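Predicted metal-dependent phosphohydrolase (Magnetospirillum magnetotacticum MS-1, PDB 3KH1) is an HD-domain protein that probably acts as a metal-dependent phosphohydrolase, perhaps removing the 5'-phosphate of deoxynucleoside monophosphates. Local coordinates at the interface of chains A and B. Residues are numbered along the deposited sequence; one frame, centred on the assembly and turned at random. Chains: chain A/B, Predicted metal-dependent phosphohydrolase.

Contact 1: the interface of chains A and B. Residues chain A 46-47, 51, 54, 147; chain B 17, 20-21, 24.
B:Val17 meets A:His47 near the end of helix 8-19 of chain B, in an interface between two copies of an HD-domain protein. The chain A side is mostly helix 41-54; chain B adds the 3-10 helix 20-25. The structure alone does not show that this dimer forms in the cell.

A:His47 is gripped at both ring nitrogens. NE2 of A:His47 donates to the backbone carbonyl O of B:Val17 at 2.8 Å, with 158° at the hydrogen. The acceptor lies close to the imidazole plane, though the donor is tilted from the carbonyl plane. With NE2 as donor, ND1 of A:His47 can accept from the ammonium NZ of B:Lys24, at 2.9 Å. This partner lies off the ring plane, by 37°. CG of A:His47 stands anti to its backbone N (chi1 -155°), which carries the ring out to the carbonyl. B:Lys24 reaches ND1 with a chain extended beyond CG. NZ of B:Lys24 is also held by a salt bridge to the carboxylate OD1 of B:Asp21, 2.8 Å away and met nearly along the C-O axis. B:Asp21 thus positions the lysine from the second shell, and its charge may modestly polarise the pair.

The methyls of B:Val17 are clasped by apolar groups of chain A. CG1 of B:Val17 packs 3.8 Å from CG of the selenomethionine A:Met51, whose side chain runs across it at about a right angle. CD1 of A:Leu147, from helix 132-151, touches the same methyl. CG2 of B:Val17 faces CD1 of A:Leu54 at 3.9 Å, the two side chains passing in opposite directions.

B:Ile20 meets the six-membered end of the A:Trp46 indole. CG1 of B:Ile20 lies 3.8 Å from CH2 of A:Trp46, and the carbonyl O of B:Ile20 also approaches CH2, at 3.3 Å. CE of B:Lys24 lies against CZ3 of the same ring.

Contact 2: the interface of chains A and B. Residues chain A 66, 69-70, 73, 119; chain B 53.
B:Phe53 lays one face of its ring against A:Arg70, joining helix 41-54 of chain B to helix 65-74 of chain A. This is a helix-to-helix patch of the deposited pair of HD-domain chains. CB of A:Arg70 sits over the middle of the B:Phe53 ring, 3.6 Å from its centroid, in a CH-pi contact. From there the arginine chain runs obliquely over the phenyl group. CG is anti to the backbone N (chi1 179°), and the chain stays extended until it bends at chi3 (66°). CD of A:Arg70 comes 3.6 Å from CD1 of B:Phe53. The bend then brings the guanidinium NH1 of A:Arg70 to 3.6 Å from CE1 of B:Phe53. The guanidinium is not stacked on the ring: their planes are 57° apart, and CE1 lies at the guanidinium edge, in its plane.

Two more groups of helix 65-74 flank the ring. The carbonyl O of A:Gly66 approaches CZ of B:Phe53 at 3.3 Å. CD1 of A:Leu73 packs 3.8 Å from CE2 of B:Phe53, the two side chains crossing at about a right angle. An alanine in place of B:Phe53 would probably leave the aliphatic part of A:Arg70 without its aromatic partner and the arginine freer to turn.

A:Tyr119, from helix 113-128, adds a water-mediated link. The phenol OH of A:Tyr119 lies 2.7 Å from water 1, which is 3.1 Å from the backbone O of B:Phe53.

Contact 1: the interface of chains A and B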
ATOM      1  N   TRP A  46       1.639   0.220  -2.526  1.00  8.27           N
ATOM      2  CA  TRP A  46       2.352   0.054  -1.254  1.00  8.50           C
ATOM      3  C   TRP A  46       3.804   0.486  -1.401  1.00  8.53           C
ATOM      4  O   TRP A  46       4.329   1.231  -0.574  1.00  8.99           O
ATOM      5  CB  TRP A  46       2.303  -1.427  -0.785  1.00  8.43           C
ATOM      6  CG  TRP A  46       3.282  -1.666   0.337  1.00  8.32           C
ATOM      7  CD1 TRP A  46       3.095  -1.339   1.622  1.00  9.16           C
ATOM      8  CD2 TRP A  46       4.580  -2.237   0.223  1.00  8.32           C
ATOM      9  NE1 TRP A  46       4.197  -1.621   2.346  1.00  8.68           N
ATOM     10  CE2 TRP A  46       5.137  -2.190   1.504  1.00  8.46           C
ATOM     11  CE3 TRP A  46       5.304  -2.774  -0.830  1.00  9.29           C
ATOM     12  CZ2 TRP A  46       6.424  -2.626   1.778  1.00  9.36           C
ATOM     13  CZ3 TRP A  46       6.590  -3.266  -0.548  1.00  8.99           C
ATOM     14  CH2 TRP A  46       7.136  -3.176   0.742  1.00  9.81           C
ATOM     15  N   HIS A  47       4.461  -0.013  -2.415  1.00  8.39           N
ATOM     16  CA  HIS A  47       5.882   0.181  -2.553  1.00  8.62           C
ATOM     17  C   HIS A  47       6.246   1.619  -2.778  1.00  8.44           C
ATOM     18  O   HIS A  47       7.135   2.162  -2.117  1.00  8.58           O
ATOM     19  CB  HIS A  47       6.375  -0.679  -3.715  1.00  8.77           C
ATOM     20  CG  HIS A  47       7.823  -1.065  -3.649  1.00  9.24           C
ATOM     21  ND1 HIS A  47       8.386  -1.888  -4.593  1.00  9.72           N
ATOM     22  CD2 HIS A  47       8.817  -0.742  -2.783  1.00  9.99           C
ATOM     23  CE1 HIS A  47       9.659  -2.090  -4.282  1.00  9.87           C
ATOM     24  NE2 HIS A  47       9.949  -1.428  -3.182  1.00  9.86           N
HETATM   25  N   MSE A  51       8.220   4.343  -0.414  1.00  9.62           N
HETATM   26  CA  MSE A  51       9.338   5.125  -0.959  1.00  9.84           C
HETATM   27  C   MSE A  51       9.169   6.627  -0.718  1.00 10.19           C
HETATM   28  O   MSE A  51      10.149   7.319  -0.500  1.00 11.08           O
HETATM   29  CB  MSE A  51       9.483   4.906  -2.468  1.00 10.06           C
HETATM   30  CG  MSE A  51      10.026   3.539  -2.843  1.00 10.39           C
HETATM   31 SE   MSE A  51       9.866   3.085  -4.704  0.75  7.85          SE
HETATM   32  CE  MSE A  51      11.121   4.407  -5.478  1.00 13.18           C
ATOM     33  N   LEU A  54      10.460   7.160   2.743  1.00 11.09           N
ATOM     34  CA  LEU A  54      11.887   6.860   2.829  1.00 10.92           C
ATOM     35  C   LEU A  54      12.762   7.892   2.122  1.00 11.15           C
ATOM     36  O   LEU A  54      13.853   8.196   2.580  1.00 13.14           O
ATOM     37  CB  LEU A  54      12.178   5.490   2.224  1.00 10.89           C
ATOM     38  CG  LEU A  54      11.653   4.257   2.932  1.00 11.96           C
ATOM     39  CD1 LEU A  54      11.689   3.002   2.030  1.00 12.36           C
ATOM     40  CD2 LEU A  54      12.361   3.981   4.267  1.00 13.87           C
ATOM     41  N   LEU A 147      14.079   0.565 -11.188  1.00  9.81           N
ATOM     42  CA  LEU A 147      14.702  -0.289 -10.177  1.00 10.82           C
ATOM     43  C   LEU A 147      14.420  -1.743 -10.442  1.00 10.44           C
ATOM     44  O   LEU A 147      15.326  -2.597 -10.378  1.00 10.86           O
ATOM     45  CB  LEU A 147      14.226   0.091  -8.775  1.00 10.74           C
ATOM     46  CG  LEU A 147      14.508   1.513  -8.254  1.00 10.52           C
ATOM     47  CD1 LEU A 147      13.920   1.719  -6.861  1.00 12.59           C
ATOM     48  CD2 LEU A 147      15.965   1.818  -8.199  1.00 14.55           C
TER
ATOM     49  N   VAL B  17      14.895  -0.159  -0.311  1.00 11.02           N
ATOM     50  CA  VAL B  17      13.736  -0.115  -1.248  1.00 10.75           C
ATOM     51  C   VAL B  17      13.658  -1.400  -2.099  1.00 10.61           C
ATOM     52  O   VAL B  17      12.586  -1.939  -2.313  1.00 11.04           O
ATOM     53  CB  VAL B  17      13.809   1.138  -2.142  1.00 11.31           C
ATOM     54  CG1 VAL B  17      12.834   1.050  -3.295  1.00 11.27           C
ATOM     55  CG2 VAL B  17      13.617   2.427  -1.316  1.00 12.56           C
ATOM     56  N   ILE B  20      12.818  -4.684   0.229  1.00 10.44           N
ATOM     57  CA  ILE B  20      11.444  -4.769   0.715  1.00  9.85           C
ATOM     58  C   ILE B  20      10.435  -5.193  -0.328  1.00 10.11           C
ATOM     59  O   ILE B  20       9.293  -5.545  -0.014  1.00  9.48           O
ATOM     60  CB  ILE B  20      10.967  -3.540   1.508  1.00  9.92           C
ATOM     61  CG1 ILE B  20      10.802  -2.303   0.623  1.00 10.09           C
ATOM     62  CG2 ILE B  20      11.935  -3.306   2.724  1.00 11.93           C
ATOM     63  CD1 ILE B  20      10.235  -1.096   1.320  1.00 10.41           C
ATOM     64  N   ASP B  21      10.842  -5.238  -1.598  1.00  9.50           N
ATOM     65  CA  ASP B  21      10.031  -5.910  -2.594  1.00  8.96           C
ATOM     66  C   ASP B  21       9.623  -7.316  -2.134  1.00  9.10           C
ATOM     67  O   ASP B  21       8.545  -7.818  -2.493  1.00  9.15           O
ATOM     68  CB  ASP B  21      10.802  -6.010  -3.904  1.00  9.28           C
ATOM     69  CG  ASP B  21      10.023  -6.722  -5.034  1.00  9.67           C
ATOM     70  OD1 ASP B  21       8.940  -6.206  -5.367  1.00  9.57           O
ATOM     71  OD2 ASP B  21      10.476  -7.745  -5.580  1.00 11.00           O
ATOM     72  N   LYS B  24       6.102  -8.554  -0.800  1.00  8.64           N
ATOM     73  CA  LYS B  24       5.074  -8.991  -1.740  1.00  8.49           C
ATOM     74  C   LYS B  24       4.963 -10.511  -1.860  1.00  9.18           C
ATOM     75  O   LYS B  24       3.956 -11.003  -2.389  1.00 10.38           O
ATOM     76  CB  LYS B  24       5.356  -8.378  -3.118  1.00  8.69           C
ATOM     77  CG  LYS B  24       5.347  -6.842  -3.111  1.00  9.07           C
ATOM     78  CD  LYS B  24       5.892  -6.238  -4.398  1.00  8.74           C
ATOM     79  CE  LYS B  24       6.162  -4.759  -4.303  1.00  9.13           C
ATOM     80  NZ  LYS B  24       6.932  -4.242  -5.464  1.00 10.06           N
TER

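Contact 2: the interface of chains A and B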
ATOM      1  N   GLY A  66       3.000  13.276   3.538  1.00 11.70           N
ATOM      2  CA  GLY A  66       1.836  12.474   3.862  1.00 11.32           C
ATOM      3  C   GLY A  66       0.768  12.546   2.784  1.00 11.92           C
ATOM      4  O   GLY A  66       0.073  11.571   2.499  1.00 11.38           O
ATOM      5  N   ALA A  69       1.901  10.470  -0.052  1.00  9.40           N
ATOM      6  CA  ALA A  69       1.621   9.084   0.275  1.00 10.39           C
ATOM      7  C   ALA A  69       0.169   8.771  -0.027  1.00  9.81           C
ATOM      8  O   ALA A  69      -0.129   7.749  -0.646  1.00  9.63           O
ATOM      9  CB  ALA A  69       1.974   8.752   1.731  1.00 10.92           C
ATOM     10  N   ARG A  70      -0.734   9.612   0.439  1.00 10.17           N
ATOM     11  CA  ARG A  70      -2.183   9.380   0.210  1.00  9.57           C
ATOM     12  C   ARG A  70      -2.506   9.339  -1.270  1.00  9.80           C
ATOM     13  O   ARG A  70      -3.190   8.448  -1.766  1.00  9.96           O
ATOM     14  CB  ARG A  70      -3.005  10.462   0.913  1.00  9.80           C
ATOM     15  CG  ARG A  70      -4.485  10.353   0.725  1.00 10.63           C
ATOM     16  CD  ARG A  70      -5.279  11.298   1.526  1.00 11.19           C
ATOM     17  NE  ARG A  70      -5.117  12.711   1.169  1.00 10.55           N
ATOM     18  CZ  ARG A  70      -4.435  13.616   1.873  1.00 11.00           C
ATOM     19  NH1 ARG A  70      -3.589  13.245   2.816  1.00 11.29           N
ATOM     20  NH2 ARG A  70      -4.519  14.895   1.559  1.00 11.99           N
ATOM     21  N   LEU A  73      -1.308   6.108  -2.700  1.00  9.08           N
ATOM     22  CA  LEU A  73      -2.156   4.984  -2.277  1.00  9.35           C
ATOM     23  C   LEU A  73      -3.418   4.917  -3.148  1.00  9.15           C
ATOM     24  O   LEU A  73      -3.928   3.837  -3.411  1.00  9.55           O
ATOM     25  CB  LEU A  73      -2.547   5.079  -0.832  1.00  9.32           C
ATOM     26  CG  LEU A  73      -1.361   4.919   0.152  1.00  9.28           C
ATOM     27  CD1 LEU A  73      -1.822   5.259   1.576  1.00 10.75           C
ATOM     28  CD2 LEU A  73      -0.818   3.458   0.117  1.00 10.08           C
ATOM     29  N   TYR A 119     -11.140  12.738  -3.291  1.00 16.18           N
ATOM     30  CA  TYR A 119     -10.283  11.700  -3.798  1.00 14.63           C
ATOM     31  C   TYR A 119     -10.202  11.704  -5.335  1.00 15.09           C
ATOM     32  O   TYR A 119      -9.140  11.432  -5.915  1.00 15.36           O
ATOM     33  CB  TYR A 119     -10.618  10.332  -3.196  1.00 14.61           C
ATOM     34  CG  TYR A 119     -10.114  10.219  -1.791  1.00 13.08           C
ATOM     35  CD1 TYR A 119     -10.822  10.736  -0.723  1.00 14.30           C
ATOM     36  CD2 TYR A 119      -8.880   9.683  -1.516  1.00 14.42           C
ATOM     37  CE1 TYR A 119     -10.328  10.682   0.581  1.00 14.84           C
ATOM     38  CE2 TYR A 119      -8.414   9.583  -0.220  1.00 16.57           C
ATOM     39  CZ  TYR A 119      -9.125  10.093   0.831  1.00 13.85           C
ATOM     40  OH  TYR A 119      -8.616   9.999   2.111  1.00 15.13           O
TER
ATOM     41  N   PHE B  53      -6.129   7.026   5.931  1.00  9.76           N
ATOM     42  CA  PHE B  53      -6.567   8.300   5.357  1.00 10.38           C
ATOM     43  C   PHE B  53      -8.089   8.403   5.218  1.00 10.75           C
ATOM     44  O   PHE B  53      -8.699   9.398   5.601  1.00 12.25           O
ATOM     45  CB  PHE B  53      -5.886   8.562   4.026  1.00  9.78           C
ATOM     46  CG  PHE B  53      -4.393   8.872   4.162  1.00  8.94           C
ATOM     47  CD1 PHE B  53      -3.982  10.081   4.712  1.00  9.82           C
ATOM     48  CD2 PHE B  53      -3.429   7.974   3.717  1.00  9.11           C
ATOM     49  CE1 PHE B  53      -2.634  10.376   4.848  1.00  9.61           C
ATOM     50  CE2 PHE B  53      -2.070   8.289   3.835  1.00 10.52           C
ATOM     51  CZ  PHE B  53      -1.691   9.504   4.382  1.00  9.10           C
TER
HETATM   52  O   HOH W   1     -10.266  11.374   3.808  0.50 17.91           O

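Contact 1 and contact 2 lie about 16 Å apart, measured between the centres of their C-alpha atoms. Helix 41-54 serves both: the copy in chain A supplies much of contact 1, and the copy in chain B supplies the phenylalanine of contact 2. The interface is two-fold symmetric, so each contact has a twin with the chains exchanged. Each copy of this helix therefore takes part in both kinds of contact. Contact 1 combines polar and apolar packing, while contact 2 is mainly aromatic and aliphatic. Together they bring several helices of each subunit into the same two-fold interface, consistent with a dimer but no proof of one in solution.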